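Local structure of alanine racemase (Enterococcus faecalis, 3E6E) at residues I284-G289 against V312-C317; L249-I254 against G280-G285. The protein belongs to the alanine racemase family, pairing an N-terminal TIM-barrel domain with a C-terminal domain rich in beta strands, in an assembly of two chains. The protein carries 1 engineered substitution. One frame throughout, in Å; residues are numbered along the deposited sequence.

Contact 1. Residues I284-G289 against V312-C317. With DCS (D-[3-hydroxy-2-methyl-5-phosphonooxymethyl-pyridin-4-ylmethyl]-N,O-cycloserylamide), chain F.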
loop_
_atom_site.group_PDB
_atom_site.type_symbol
_atom_site.label_atom_id
_atom_site.label_comp_id
_atom_site.label_asym_id
_atom_site.label_seq_id
_atom_site.Cartn_x
_atom_site.Cartn_y
_atom_site.Cartn_z
ATOM N N ILE A 284 11.144 4.726 -7.683
ATOM C CA ILE A 284 10.084 3.870 -7.166
ATOM C C ILE A 284 10.627 3.214 -5.912
ATOM O O ILE A 284 11.727 2.656 -5.924
ATOM C CB ILE A 284 9.672 2.787 -8.191
ATOM C CG1 ILE A 284 8.483 1.990 -7.659
ATOM C CG2 ILE A 284 10.849 1.874 -8.500
ATOM C CD1 ILE A 284 8.011 0.894 -8.617
ATOM N N GLY A 285 9.860 3.291 -4.825
ATOM C CA GLY A 285 10.304 2.722 -3.560
ATOM C C GLY A 285 9.234 1.979 -2.795
ATOM O O GLY A 285 8.152 1.738 -3.318
ATOM N N TYR A 286 9.515 1.635 -1.547
ATOM C CA TYR A 286 8.545 0.881 -0.791
ATOM C C TYR A 286 7.282 1.643 -0.450
ATOM O O TYR A 286 6.312 1.064 0.027
ATOM C CB TYR A 286 9.186 0.264 0.465
ATOM C CG TYR A 286 9.881 1.203 1.416
ATOM C CD1 TYR A 286 9.154 2.005 2.298
ATOM C CD2 TYR A 286 11.283 1.210 1.508
ATOM C CE1 TYR A 286 9.798 2.784 3.261
ATOM C CE2 TYR A 286 11.945 1.984 2.464
ATOM C CZ TYR A 286 11.199 2.763 3.347
ATOM O OH TYR A 286 11.840 3.451 4.357
ATOM N N ALA A 287 7.286 2.941 -0.711
ATOM C CA ALA A 287 6.118 3.758 -0.439
ATOM C C ALA A 287 5.162 3.545 -1.600
ATOM O O ALA A 287 3.985 3.867 -1.513
ATOM C CB ALA A 287 6.509 5.217 -0.343
ATOM N N ASP A 288 5.691 3.000 -2.687
ATOM C CA ASP A 288 4.912 2.727 -3.885
ATOM C C ASP A 288 4.382 1.307 -3.788
ATOM O O ASP A 288 3.442 0.922 -4.506
ATOM C CB ASP A 288 5.797 2.818 -5.132
ATOM C CG ASP A 288 6.242 4.225 -5.437
ATOM O OD1 ASP A 288 7.284 4.355 -6.105
ATOM O OD2 ASP A 288 5.559 5.198 -5.038
ATOM N N GLY A 289 5.023 0.531 -2.913
ATOM C CA GLY A 289 4.658 -0.859 -2.727
ATOM C C GLY A 289 5.716 -1.790 -3.292
ATOM O O GLY A 289 5.465 -2.976 -3.511
ATOM N N VAL A 312 16.288 -0.911 -0.641
ATOM C CA VAL A 312 15.265 -0.235 -1.403
ATOM C C VAL A 312 14.893 0.942 -0.523
ATOM O O VAL A 312 14.666 0.760 0.679
ATOM C CB VAL A 312 14.054 -1.176 -1.591
ATOM C CG1 VAL A 312 12.846 -0.408 -2.147
ATOM C CG2 VAL A 312 14.435 -2.309 -2.529
ATOM N N CYS A 313 14.858 2.145 -1.090
ATOM C CA CYS A 313 14.503 3.327 -0.299
ATOM C C CYS A 313 13.012 3.561 -0.362
ATOM O O CYS A 313 12.325 2.985 -1.192
ATOM C CB CYS A 313 15.182 4.595 -0.830
ATOM S SG CYS A 313 16.964 4.661 -0.703
ATOM N N MET A 314 12.529 4.428 0.519
ATOM C CA MET A 314 11.120 4.798 0.567
ATOM C C MET A 314 10.707 5.214 -0.840
ATOM O O MET A 314 9.759 4.671 -1.398
ATOM C CB MET A 314 10.923 5.972 1.544
ATOM C CG MET A 314 9.483 6.392 1.794
ATOM S SD MET A 314 9.211 7.616 3.152
ATOM C CE MET A 314 9.393 6.571 4.553
ATOM N N ASP A 315 11.457 6.147 -1.426
ATOM C CA ASP A 315 11.148 6.675 -2.757
ATOM C C ASP A 315 11.960 6.267 -3.977
ATOM O O ASP A 315 11.654 6.701 -5.086
ATOM C CB ASP A 315 11.095 8.193 -2.687
ATOM C CG ASP A 315 9.806 8.681 -2.099
ATOM O OD1 ASP A 315 8.776 8.462 -2.762
ATOM O OD2 ASP A 315 9.812 9.265 -0.991
ATOM N N GLN A 316 12.985 5.447 -3.799
ATOM C CA GLN A 316 13.771 5.000 -4.945
ATOM C C GLN A 316 14.672 3.833 -4.603
ATOM O O GLN A 316 14.782 3.426 -3.441
ATOM C CB GLN A 316 14.624 6.137 -5.499
ATOM C CG GLN A 316 15.574 6.739 -4.496
ATOM C CD GLN A 316 15.068 8.052 -3.950
ATOM O OE1 GLN A 316 14.071 8.098 -3.237
ATOM N NE2 GLN A 316 15.753 9.134 -4.294
ATOM N N CYS A 317 15.301 3.276 -5.629
ATOM C CA CYS A 317 16.209 2.166 -5.428
ATOM C C CYS A 317 17.259 2.144 -6.524
ATOM O O CYS A 317 17.022 2.596 -7.649
ATOM C CB CYS A 317 15.439 0.837 -5.362
ATOM S SG CYS A 317 14.468 0.370 -6.803
HETATM N N1 DCS F . 16.736 13.543 3.485
HETATM C C2 DCS F . 16.630 12.750 2.301
HETATM C C2A DCS F . 17.410 13.112 1.037
HETATM C C3 DCS F . 15.776 11.644 2.358
HETATM O O3 DCS F . 15.610 10.839 1.282
HETATM C C4 DCS F . 15.065 11.360 3.607
HETATM C C4A DCS F . 14.158 10.174 3.668
HETATM C C5 DCS F . 15.242 12.239 4.776
HETATM C C6 DCS F . 16.075 13.301 4.671
HETATM C C5A DCS F . 14.538 12.035 6.149
HETATM O O4P DCS F . 14.994 10.841 6.827
HETATM P P DCS F . 14.490 10.317 8.275
HETATM O O1P DCS F . 14.824 11.347 9.258
HETATM O O2P DCS F . 13.045 10.074 8.218
HETATM O O3P DCS F . 15.202 9.086 8.565
HETATM N N DCS F . 14.977 8.914 3.578
HETATM C CA DCS F . 14.332 7.684 3.625
HETATM C C DCS F . 13.951 6.907 2.494
HETATM O O DCS F . 14.151 7.246 1.194
HETATM N ND DCS F . 13.375 5.813 2.916
HETATM O OG DCS F . 13.356 5.835 4.301
HETATM C CB DCS F . 13.940 6.975 4.727
#
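V312 O lies at the edge of the Y286 ring, in its plane, 3.5 Å from Y286 CE2. At C313 the contact becomes polar, C313 O accepting a hydrogen bond from Y286 N at 3.1 Å (N-H...O angle 151°). M314 then lies over one ring face; its CA is 3.4 Å from the centroid and 10° off the normal, a CH-pi contact. Y286 swings CG between its backbone N and carbonyl carbon (chi1 56°), which turns the ring under M314. M314 O accepts a bond from A287 N on an in-plane lone pair at 3.1 Å, while G285 CA, without a side chain, comes within 3.0 Å of M314 O. The D315 carboxylate forms salt bridges with R365 and with K40 of the second subunit. Q316 CA approaches I284 O at 3.3 Å in a CA-H...O contact, and C317 SG packs loosely on I284 CG2. Y286, C313, M314 and D315 all belong to the DCS pocket, which R139 and Y356 of the second subunit help to form. Y286 OH gives DCS OG a weak hydrogen bond, consistent with backbone bonds and ring packing together placing the phenol beside the ligand.

Contact 2. Residues L249-I254 against G280-G285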
loop_
_atom_site.group_PDB
_atom_site.type_symbol
_atom_site.label_atom_id
_atom_site.label_comp_id
_atom_site.label_asym_id
_atom_site.label_seq_id
_atom_site.Cartn_x
_atom_site.Cartn_y
_atom_site.Cartn_z
ATOM N N LEU A 249 4.061 -2.811 -14.895
ATOM C CA LEU A 249 4.687 -1.746 -14.112
ATOM C C LEU A 249 6.015 -1.276 -14.683
ATOM O O LEU A 249 6.941 -2.077 -14.872
ATOM C CB LEU A 249 4.896 -2.230 -12.685
ATOM C CG LEU A 249 5.674 -1.355 -11.716
ATOM C CD1 LEU A 249 4.904 -0.071 -11.390
ATOM C CD2 LEU A 249 5.898 -2.160 -10.454
ATOM N N THR A 250 6.116 0.027 -14.937
ATOM C CA THR A 250 7.339 0.601 -15.496
ATOM C C THR A 250 7.775 1.861 -14.781
ATOM O O THR A 250 7.051 2.427 -13.957
ATOM C CB THR A 250 7.169 0.986 -16.983
ATOM O OG1 THR A 250 5.985 1.782 -17.128
ATOM C CG2 THR A 250 7.098 -0.246 -17.881
ATOM N N SER A 251 8.980 2.297 -15.117
ATOM C CA SER A 251 9.547 3.520 -14.571
ATOM C C SER A 251 10.708 3.826 -15.497
ATOM O O SER A 251 10.740 3.330 -16.628
ATOM C CB SER A 251 10.051 3.302 -13.145
ATOM O OG SER A 251 10.369 4.540 -12.529
ATOM N N GLU A 252 11.656 4.636 -15.044
ATOM C CA GLU A 252 12.813 4.937 -15.882
ATOM C C GLU A 252 13.979 5.509 -15.098
ATOM O O GLU A 252 13.804 6.109 -14.039
ATOM C CB GLU A 252 12.425 5.894 -17.023
ATOM C CG GLU A 252 12.158 7.329 -16.617
ATOM C CD GLU A 252 11.590 8.160 -17.768
ATOM O OE1 GLU A 252 11.648 9.412 -17.708
ATOM O OE2 GLU A 252 11.076 7.557 -18.733
ATOM N N LEU A 253 15.174 5.299 -15.643
ATOM C CA LEU A 253 16.416 5.773 -15.055
ATOM C C LEU A 253 16.425 7.289 -14.965
ATOM O O LEU A 253 16.231 7.973 -15.965
ATOM C CB LEU A 253 17.584 5.308 -15.912
ATOM C CG LEU A 253 17.841 3.809 -15.862
ATOM C CD1 LEU A 253 18.876 3.431 -16.884
ATOM C CD2 LEU A 253 18.287 3.422 -14.466
ATOM N N ILE A 254 16.640 7.808 -13.762
ATOM C CA ILE A 254 16.683 9.248 -13.554
ATOM C C ILE A 254 18.092 9.683 -13.140
ATOM O O ILE A 254 18.392 10.875 -13.097
ATOM C CB ILE A 254 15.661 9.702 -12.472
ATOM C CG1 ILE A 254 16.009 9.093 -11.116
ATOM C CG2 ILE A 254 14.254 9.267 -12.870
ATOM C CD1 ILE A 254 15.118 9.597 -10.003
ATOM N N GLY A 280 22.306 2.601 -11.604
ATOM C CA GLY A 280 21.172 3.405 -12.032
ATOM C C GLY A 280 20.244 3.644 -10.858
ATOM O O GLY A 280 20.197 2.834 -9.929
ATOM N N THR A 281 19.515 4.754 -10.873
ATOM C CA THR A 281 18.597 5.056 -9.785
ATOM C C THR A 281 17.205 5.209 -10.370
ATOM O O THR A 281 16.993 5.972 -11.307
ATOM C CB THR A 281 18.993 6.353 -9.040
ATOM O OG1 THR A 281 20.293 6.198 -8.473
ATOM C CG2 THR A 281 18.027 6.644 -7.903
ATOM N N VAL A 282 16.265 4.464 -9.800
ATOM C CA VAL A 282 14.880 4.465 -10.252
ATOM C C VAL A 282 13.939 5.054 -9.193
ATOM O O VAL A 282 13.965 4.639 -8.029
ATOM C CB VAL A 282 14.444 3.028 -10.581
ATOM C CG1 VAL A 282 13.037 3.028 -11.148
ATOM C CG2 VAL A 282 15.432 2.399 -11.561
ATOM N N PRO A 283 13.091 6.017 -9.589
ATOM C CA PRO A 283 12.129 6.697 -8.715
ATOM C C PRO A 283 10.894 5.902 -8.254
ATOM O O PRO A 283 9.747 6.350 -8.398
ATOM C CB PRO A 283 11.768 7.951 -9.517
ATOM C CG PRO A 283 11.856 7.478 -10.912
ATOM C CD PRO A 283 13.131 6.663 -10.911
ATOM N N ILE A 284 11.144 4.726 -7.683
ATOM C CA ILE A 284 10.084 3.870 -7.166
ATOM C C ILE A 284 10.627 3.214 -5.912
ATOM O O ILE A 284 11.727 2.656 -5.924
ATOM C CB ILE A 284 9.672 2.787 -8.191
ATOM C CG1 ILE A 284 8.483 1.990 -7.659
ATOM C CG2 ILE A 284 10.849 1.874 -8.500
ATOM C CD1 ILE A 284 8.011 0.894 -8.617
ATOM N N GLY A 285 9.860 3.291 -4.825
ATOM C CA GLY A 285 10.304 2.722 -3.560
ATOM C C GLY A 285 9.234 1.979 -2.795
ATOM O O GLY A 285 8.152 1.738 -3.318
#
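I254 N donates to T281 O at 3.1 Å, with a nearly straight N-H...O angle of 177°, just beyond strand 249-252, which runs antiparallel to strand 280-282 but splays from it, their directions 127° apart and their axes approaching no closer than 7.6 Å. Both belong to the mixed beta sheet of the C-terminal domain, and strand 280-282 is followed by an inverse gamma turn centred on P283, closed by I284 N to V282 O at 2.8 Å. The turn presents the proline ring to the partner segment. I254 and P283 meet tip to tip, I254 CG2 reaching 3.4 Å from P283 CD, with CG1 and CD1 of I254 close to the same ring. S251 carries OG anti to its backbone N (chi1 -169°), which lays S251 OG against V282 CG1 at 3.4 Å; its polar need is met outside the pair, by T9 OG1. The other branch of V282, CG2, meets L253 CD2, which also lies 3.8 Å from G280 CA, where the glycine leaves room for the leucine tip. V331 of strand 330-332 touches both L253 and V282. The T281 side chain has its polar partner in the other chain, OG1 bonding to R139 O of the second subunit, so this strand also takes part in the subunit interface. Toward the other end, L249 and I284 meet tip to tip, CD2 of L249 lying 4.1 Å from CD1 of I284. E252 contributes through its backbone, E252 O resting 3.2 Å from P283 CD.

In the fold
Contacts 1 and 2 have centres about 9 Å apart and share I284 and G285, the point where the strand segment of contact 2 runs on into the pocket loop of contact 1. A probable hydrogen bond from V282 N to C317 O (2.9 Å) joins them where strand 317-321 pairs with strand 277-282. Just beyond the gamma turn, G285 N donates to D288 OD1 at 3.1 Å, a carboxylate that also forms salt bridges with R7 and R365. Contact 1 touches DCS directly, whereas in contact 2 the side chain of T281 stays about 10 Å from it. R139 of the second subunit reaches both contacts, packing on C313, with its backbone O at T281 and its NH2 at DCS.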